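Beta-hydroxyacid dehydrogenase, 3-hydroxyisobutyrate dehydrogenase (PDB 6GRL) acts as an S-selective imine reductase, probably using NADPH to reduce imines, and is associated with reductive amination. Local coordinates at residues S157-D160 and A161-I165; V214-F217 and A218-A222; V278-L281 and M282-R285. All coordinates share one frame; numbering follows the deposited sequence.

In the fold
Contact 1 (157-165) lies on helix 156-166 within the N-terminal, Rossmann-type nucleotide-binding range, whereas contact 2 (214-222, helix 214-225) and contact 3 (278-285, helix 273-287) both belong to the all-helical reductive aminase-like C-terminal range. They follow one another in series along the chain, and the long helix 181-209 comes between contacts 1 and 2 in sequence. Between centres, contact 1 is about 44 Å from contact 2 and about 47 Å from contact 3, on the opposite side of the chain's centre, while contacts 2 and 3 are about 29 Å apart. Each contact is local to a single helix, one in the half that probably binds NADP and two in the helical half.

Contact 1 of 3, residues S157-D160 and A161-I165; sequences SAFD and AHEPI
Glu163 lies across the ring of Phe159, one helical turn earlier. Its CB stands over one ring face, 4.3 Å above the plane and offset toward the rim, and also approaches Phe159 O. Glu163 CG follows at 3.9 Å from Phe159 CZ. The carboxylate carbon CD reaches Phe159 CE2 at 3.7 Å, its plane turned 35° from the ring. Phe159 carries its CG anti to the backbone N (chi1 175°), as Glu163 does, bringing ring and acid to the same flank. At the tip, two waters lie within hydrogen-bonding distance of OE1, though with more acceptors nearby than protons to give. One ties OE1 to the carbonyl Asp160 O; the other lies between Glu163 OE1 and Asp160 OD1, themselves 4.6 Å apart, and probably eases their repulsion. His162 N bonds to Phe159 O at 3.3 Å and weakly to Ala158 O. The helix kinks at 164-165, where neither N bonds to the turn before: Pro164 lacks an N-H, and Ile165 N makes a weak bond to His162 O. Helix 156-166 connects strands 149-154 and 171-174 in a beta-alpha-beta unit, its inner side resting on the sheet, Phe159 meeting Tyr174 and Leu132 and His162 meeting Phe79.

Contact 2 of 3, residues V214-F217 and A218-A222; sequences VEAF and AERVA
Val221 CG2 sits over one face of the Phe217 ring, 3.8 Å from the centroid and 25° off the ring normal, a CH-pi contact between residues four apart on one helix. Its closest ring atom is Phe217 CE2, 3.4 Å away. Arg220 comes to a different part of the same ring: NH1 lies in the ring plane at the edge, 3.6 Å from Phe217 CD1. With guanidinium and ring planes 66° apart, this is no cation-pi stack over the face. Instead, one face of the guanidinium lies against Phe217 CA, and NH2 reaches Ala216 CB at 3.8 Å. A bend at chi3 (-63°) folds the arginine back over the preceding turn. Behind these side chains, the backbone sets the spacing: Val221 N donates to Phe217 O at 2.9 Å, and Arg220 N to Ala216 O at 3.2 Å. At the first turn of the helix, Glu213 accepts from Ala216 N and, weakly, from Glu215 N. Helix 214-225 lies at the surface of the C-terminal domain, against helix 181-209: Phe217 packs on Thr203, Leu204 and Val207, Ala218 touches Phe200, and the loop residue Val212 meets both Phe217 and Arg220.

Contact 3 of 3, residues V278-L281 and M282-R285; sequences VKEL and MDQR
Val278 and Met282 lie side by side and point the same way on helix 273-287, part of the helical C-terminal domain, where an i to i+4 apolar pair forms the packed side and an i to i+4 salt bridge the polar one. On the packed side, buried Met282 brings CE to 3.6 Å from Val278 CG1. The methionine runs extended beyond CG (chi2 179°, chi3 176°), which carries its methyl alongside the valine branch, while CG passes 3.3 Å from Val278 O. Helix 251-267 adjoins this side through Gln254 and Met258, which touch Met282; Phe295 meets Val278 and Leu298 meets Met282. Separately, Leu281 packs on Leu301 and Leu302 of helix 299-302. The backbone is regular, all four i to i+4 bonds being present, from the N of Met282, Asp283, Gln284 and Arg285.

The looser side is polar and hydrated. Lys279 bends at chi2 and chi4, bringing NZ round to the Asp283 carboxylate. Their salt bridge, 2.5 Å from Lys279 NZ to Asp283 OD2, is unusually short, and its exact value should be read with caution. The Lys279 side chain also touches Met258. Exposed Glu280 holds its OE2 4.4 Å from Asp283 OD2; the lysine probably offsets this like-charge approach. A water bridges the two acids here, donating to Glu280 OE2 at 2.6 Å and to Asp283 OD2 at 2.9 Å.

Contact 1 of 3, residues S157-D160 and A161-I165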
loop_
_atom_site.group_PDB
_atom_site.type_symbol
_atom_site.label_atom_id
_atom_site.label_comp_id
_atom_site.label_asym_id
_atom_site.label_seq_id
_atom_site.Cartn_x
_atom_site.Cartn_y
_atom_site.Cartn_z
ATOM N N SER A 157 -5.448 14.568 -14.451
ATOM C CA SER A 157 -6.684 14.778 -15.198
ATOM C C SER A 157 -7.499 13.494 -15.289
ATOM O O SER A 157 -8.732 13.524 -15.198
ATOM C CB SER A 157 -6.369 15.316 -16.595
ATOM O OG SER A 157 -5.677 14.351 -17.369
ATOM N N ALA A 158 -6.827 12.354 -15.466
ATOM C CA ALA A 158 -7.540 11.081 -15.527
ATOM C C ALA A 158 -8.133 10.716 -14.172
ATOM O O ALA A 158 -9.230 10.149 -14.101
ATOM C CB ALA A 158 -6.605 9.979 -16.020
ATOM N N PHE A 159 -7.424 11.028 -13.086
ATOM C CA PHE A 159 -7.956 10.746 -11.758
ATOM C C PHE A 159 -9.167 11.621 -11.457
ATOM O O PHE A 159 -10.187 11.135 -10.956
ATOM C CB PHE A 159 -6.874 10.949 -10.698
ATOM C CG PHE A 159 -7.376 10.798 -9.293
ATOM C CD1 PHE A 159 -7.491 9.545 -8.719
ATOM C CD2 PHE A 159 -7.747 11.908 -8.550
ATOM C CE1 PHE A 159 -7.957 9.400 -7.429
ATOM C CE2 PHE A 159 -8.219 11.770 -7.261
ATOM C CZ PHE A 159 -8.323 10.515 -6.699
ATOM N N ASP A 160 -9.068 12.920 -11.752
ATOM C CA ASP A 160 -10.160 13.836 -11.438
ATOM C C ASP A 160 -11.425 13.475 -12.206
ATOM O O ASP A 160 -12.532 13.540 -11.659
ATOM C CB ASP A 160 -9.743 15.275 -11.745
ATOM C CG ASP A 160 -8.645 15.774 -10.826
ATOM O OD1 ASP A 160 -8.531 15.259 -9.695
ATOM O OD2 ASP A 160 -7.897 16.687 -11.235
ATOM N N ALA A 161 -11.281 13.086 -13.475
ATOM C CA ALA A 161 -12.444 12.780 -14.299
ATOM C C ALA A 161 -13.134 11.486 -13.888
ATOM O O ALA A 161 -14.333 11.333 -14.143
ATOM C CB ALA A 161 -12.036 12.702 -15.771
ATOM N N HIS A 162 -12.414 10.556 -13.260
ATOM C CA HIS A 162 -12.964 9.247 -12.929
ATOM C C HIS A 162 -12.977 8.967 -11.431
ATOM O O HIS A 162 -13.260 7.832 -11.029
ATOM C CB HIS A 162 -12.184 8.150 -13.658
ATOM C CG HIS A 162 -12.179 8.305 -15.146
ATOM N ND1 HIS A 162 -13.270 7.998 -15.931
ATOM C CD2 HIS A 162 -11.219 8.743 -15.994
ATOM C CE1 HIS A 162 -12.980 8.236 -17.197
ATOM N NE2 HIS A 162 -11.741 8.689 -17.263
ATOM N N GLU A 163 -12.683 9.964 -10.597
ATOM C CA GLU A 163 -12.706 9.750 -9.152
ATOM C C GLU A 163 -14.046 9.241 -8.631
ATOM O O GLU A 163 -14.032 8.357 -7.754
ATOM C CB GLU A 163 -12.302 11.042 -8.427
ATOM C CG GLU A 163 -12.160 10.880 -6.922
ATOM C CD GLU A 163 -11.730 12.159 -6.230
ATOM O OE1 GLU A 163 -11.594 13.193 -6.917
ATOM O OE2 GLU A 163 -11.526 12.128 -4.998
ATOM N N PRO A 164 -15.209 9.727 -9.087
ATOM C CA PRO A 164 -16.470 9.149 -8.590
ATOM C C PRO A 164 -16.622 7.668 -8.889
ATOM O O PRO A 164 -17.243 6.948 -8.096
ATOM C CB PRO A 164 -17.543 9.983 -9.304
ATOM C CG PRO A 164 -16.878 11.273 -9.589
ATOM C CD PRO A 164 -15.460 10.921 -9.916
ATOM N N ILE A 165 -16.078 7.186 -10.008
ATOM C CA ILE A 165 -16.137 5.756 -10.290
ATOM C C ILE A 165 -15.219 4.991 -9.345
ATOM O O ILE A 165 -15.584 3.931 -8.823
ATOM C CB ILE A 165 -15.787 5.483 -11.764
ATOM C CG1 ILE A 165 -16.803 6.156 -12.689
ATOM C CG2 ILE A 165 -15.733 3.985 -12.035
ATOM C CD1 ILE A 165 -16.466 6.029 -14.158
HETATM O O HOH W 1 -15.241 13.698 -12.065
HETATM O O HOH W 2 -12.524 14.679 -9.210
HETATM O O HOH W 3 -9.853 15.349 -7.483
#

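Contact 2 of 3, residues V214-F217 and A218-A222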
loop_
_atom_site.group_PDB
_atom_site.type_symbol
_atom_site.label_atom_id
_atom_site.label_comp_id
_atom_site.label_asym_id
_atom_site.label_seq_id
_atom_site.Cartn_x
_atom_site.Cartn_y
_atom_site.Cartn_z
ATOM N N VAL A 214 3.184 -14.054 27.520
ATOM C CA VAL A 214 3.305 -13.245 26.311
ATOM C C VAL A 214 1.948 -12.739 25.838
ATOM O O VAL A 214 1.853 -11.641 25.272
ATOM C CB VAL A 214 4.025 -14.044 25.208
ATOM C CG1 VAL A 214 5.490 -14.228 25.565
ATOM C CG2 VAL A 214 3.348 -15.390 24.995
ATOM N N GLU A 215 0.880 -13.511 26.052
ATOM C CA GLU A 215 -0.430 -13.110 25.543
ATOM C C GLU A 215 -0.926 -11.843 26.230
ATOM O O GLU A 215 -1.392 -10.908 25.567
ATOM C CB GLU A 215 -1.435 -14.248 25.720
ATOM C CG GLU A 215 -2.851 -13.876 25.316
ATOM C CD GLU A 215 -3.815 -15.040 25.420
ATOM O OE1 GLU A 215 -3.358 -16.177 25.663
ATOM O OE2 GLU A 215 -5.032 -14.813 25.259
ATOM N N ALA A 216 -0.835 -11.794 27.561
ATOM C CA ALA A 216 -1.246 -10.592 28.279
ATOM C C ALA A 216 -0.320 -9.423 27.975
ATOM O O ALA A 216 -0.773 -8.278 27.856
ATOM C CB ALA A 216 -1.292 -10.869 29.782
ATOM N N PHE A 217 0.982 -9.691 27.841
ATOM C CA PHE A 217 1.927 -8.622 27.528
ATOM C C PHE A 217 1.670 -8.048 26.141
ATOM O O PHE A 217 1.828 -6.840 25.926
ATOM C CB PHE A 217 3.361 -9.137 27.639
ATOM C CG PHE A 217 4.398 -8.137 27.210
ATOM C CD1 PHE A 217 4.729 -7.069 28.029
ATOM C CD2 PHE A 217 5.040 -8.263 25.989
ATOM C CE1 PHE A 217 5.680 -6.147 27.638
ATOM C CE2 PHE A 217 5.994 -7.346 25.594
ATOM C CZ PHE A 217 6.312 -6.284 26.418
ATOM N N ALA A 218 1.278 -8.898 25.189
ATOM C CA ALA A 218 0.982 -8.415 23.843
ATOM C C ALA A 218 -0.179 -7.431 23.855
ATOM O O ALA A 218 -0.169 -6.440 23.114
ATOM C CB ALA A 218 0.679 -9.594 22.917
ATOM N N GLU A 219 -1.188 -7.682 24.691
ATOM C CA GLU A 219 -2.300 -6.744 24.801
ATOM C C GLU A 219 -1.859 -5.426 25.424
ATOM O O GLU A 219 -2.390 -4.367 25.072
ATOM C CB GLU A 219 -3.436 -7.366 25.611
ATOM C CG GLU A 219 -4.753 -6.617 25.499
ATOM C CD GLU A 219 -5.919 -7.401 26.068
ATOM O OE1 GLU A 219 -5.689 -8.494 26.624
ATOM O OE2 GLU A 219 -7.067 -6.923 25.952
ATOM N N ARG A 220 -0.894 -5.469 26.346
ATOM C CA ARG A 220 -0.360 -4.230 26.903
ATOM C C ARG A 220 0.481 -3.480 25.879
ATOM O O ARG A 220 0.481 -2.243 25.867
ATOM C CB ARG A 220 0.453 -4.529 28.163
ATOM C CG ARG A 220 -0.384 -5.080 29.310
ATOM C CD ARG A 220 0.353 -5.015 30.640
ATOM N NE ARG A 220 1.555 -5.842 30.649
ATOM C CZ ARG A 220 1.564 -7.150 30.883
ATOM N NH1 ARG A 220 2.710 -7.818 30.874
ATOM N NH2 ARG A 220 0.429 -7.793 31.123
ATOM N N VAL A 221 1.194 -4.204 25.013
ATOM C CA VAL A 221 1.911 -3.562 23.913
ATOM C C VAL A 221 0.931 -2.865 22.979
ATOM O O VAL A 221 1.199 -1.764 22.483
ATOM C CB VAL A 221 2.771 -4.595 23.162
ATOM C CG1 VAL A 221 3.340 -3.994 21.884
ATOM C CG2 VAL A 221 3.887 -5.096 24.054
ATOM N N ALA A 222 -0.222 -3.493 22.735
ATOM C CA ALA A 222 -1.225 -2.902 21.854
ATOM C C ALA A 222 -1.668 -1.534 22.355
ATOM O O ALA A 222 -1.834 -0.599 21.563
ATOM C CB ALA A 222 -2.424 -3.842 21.726
HETATM O O HOH W 4 -5.313 -11.419 25.142
#

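Contact 3 of 3, residues V278-L281 and M282-R285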
loop_
_atom_site.group_PDB
_atom_site.type_symbol
_atom_site.label_atom_id
_atom_site.label_comp_id
_atom_site.label_asym_id
_atom_site.label_seq_id
_atom_site.Cartn_x
_atom_site.Cartn_y
_atom_site.Cartn_z
ATOM N N VAL A 278 20.348 1.738 16.862
ATOM C CA VAL A 278 19.866 3.030 17.341
ATOM C C VAL A 278 20.895 3.674 18.264
ATOM O O VAL A 278 21.135 4.887 18.201
ATOM C CB VAL A 278 18.504 2.863 18.040
ATOM C CG1 VAL A 278 18.106 4.143 18.748
ATOM C CG2 VAL A 278 17.442 2.463 17.033
ATOM N N LYS A 279 21.523 2.872 19.127
ATOM C CA LYS A 279 22.524 3.411 20.044
ATOM C C LYS A 279 23.709 3.998 19.287
ATOM O O LYS A 279 24.219 5.066 19.650
ATOM C CB LYS A 279 22.989 2.320 21.010
ATOM C CG LYS A 279 24.141 2.730 21.915
ATOM C CD LYS A 279 23.734 3.836 22.874
ATOM C CE LYS A 279 24.659 3.883 24.084
ATOM N NZ LYS A 279 26.077 4.143 23.712
ATOM N N GLU A 280 24.157 3.320 18.226
ATOM C CA GLU A 280 25.273 3.837 17.440
ATOM C C GLU A 280 24.909 5.151 16.760
ATOM O O GLU A 280 25.730 6.073 16.695
ATOM C CB GLU A 280 25.713 2.800 16.406
ATOM C CG GLU A 280 26.924 1.983 16.826
ATOM C CD GLU A 280 28.172 2.830 16.986
ATOM O OE1 GLU A 280 28.705 3.308 15.961
ATOM O OE2 GLU A 280 28.622 3.017 18.136
ATOM N N LEU A 281 23.681 5.253 16.243
ATOM C CA LEU A 281 23.240 6.504 15.634
ATOM C C LEU A 281 23.145 7.618 16.669
ATOM O O LEU A 281 23.527 8.762 16.396
ATOM C CB LEU A 281 21.895 6.303 14.936
ATOM C CG LEU A 281 21.904 5.431 13.678
ATOM C CD1 LEU A 281 20.484 5.084 13.258
ATOM C CD2 LEU A 281 22.644 6.127 12.546
ATOM N N MET A 282 22.637 7.301 17.863
ATOM C CA MET A 282 22.545 8.306 18.917
ATOM C C MET A 282 23.925 8.790 19.338
ATOM O O MET A 282 24.141 9.996 19.508
ATOM C CB MET A 282 21.797 7.736 20.120
ATOM C CG MET A 282 20.304 7.595 19.918
ATOM S SD MET A 282 19.530 6.885 21.376
ATOM C CE MET A 282 17.803 6.955 20.908
ATOM N N ASP A 283 24.871 7.864 19.514
ATOM C CA ASP A 283 26.214 8.251 19.932
ATOM C C ASP A 283 26.883 9.135 18.887
ATOM O O ASP A 283 27.613 10.071 19.232
ATOM C CB ASP A 283 27.061 7.007 20.204
ATOM C CG ASP A 283 26.630 6.270 21.458
ATOM O OD1 ASP A 283 25.881 6.854 22.268
ATOM O OD2 ASP A 283 27.050 5.108 21.641
ATOM N N GLN A 284 26.643 8.855 17.605
ATOM C CA GLN A 284 27.235 9.677 16.554
ATOM C C GLN A 284 26.628 11.075 16.539
ATOM O O GLN A 284 27.354 12.069 16.415
ATOM C CB GLN A 284 27.059 8.998 15.196
ATOM C CG GLN A 284 27.716 9.742 14.045
ATOM C CD GLN A 284 29.218 9.870 14.215
ATOM O OE1 GLN A 284 29.895 8.917 14.601
ATOM N NE2 GLN A 284 29.747 11.055 13.931
ATOM N N ARG A 285 25.303 11.171 16.671
ATOM C CA ARG A 285 24.652 12.479 16.678
ATOM C C ARG A 285 25.069 13.296 17.894
ATOM O O ARG A 285 25.206 14.523 17.808
ATOM C CB ARG A 285 23.134 12.307 16.636
ATOM C CG ARG A 285 22.366 13.598 16.406
ATOM C CD ARG A 285 22.470 14.071 14.967
ATOM N NE ARG A 285 21.642 15.251 14.732
ATOM C CZ ARG A 285 21.699 15.997 13.634
ATOM N NH1 ARG A 285 22.549 15.689 12.663
ATOM N NH2 ARG A 285 20.908 17.053 13.507
HETATM O O HOH W 5 27.022 2.580 20.197
#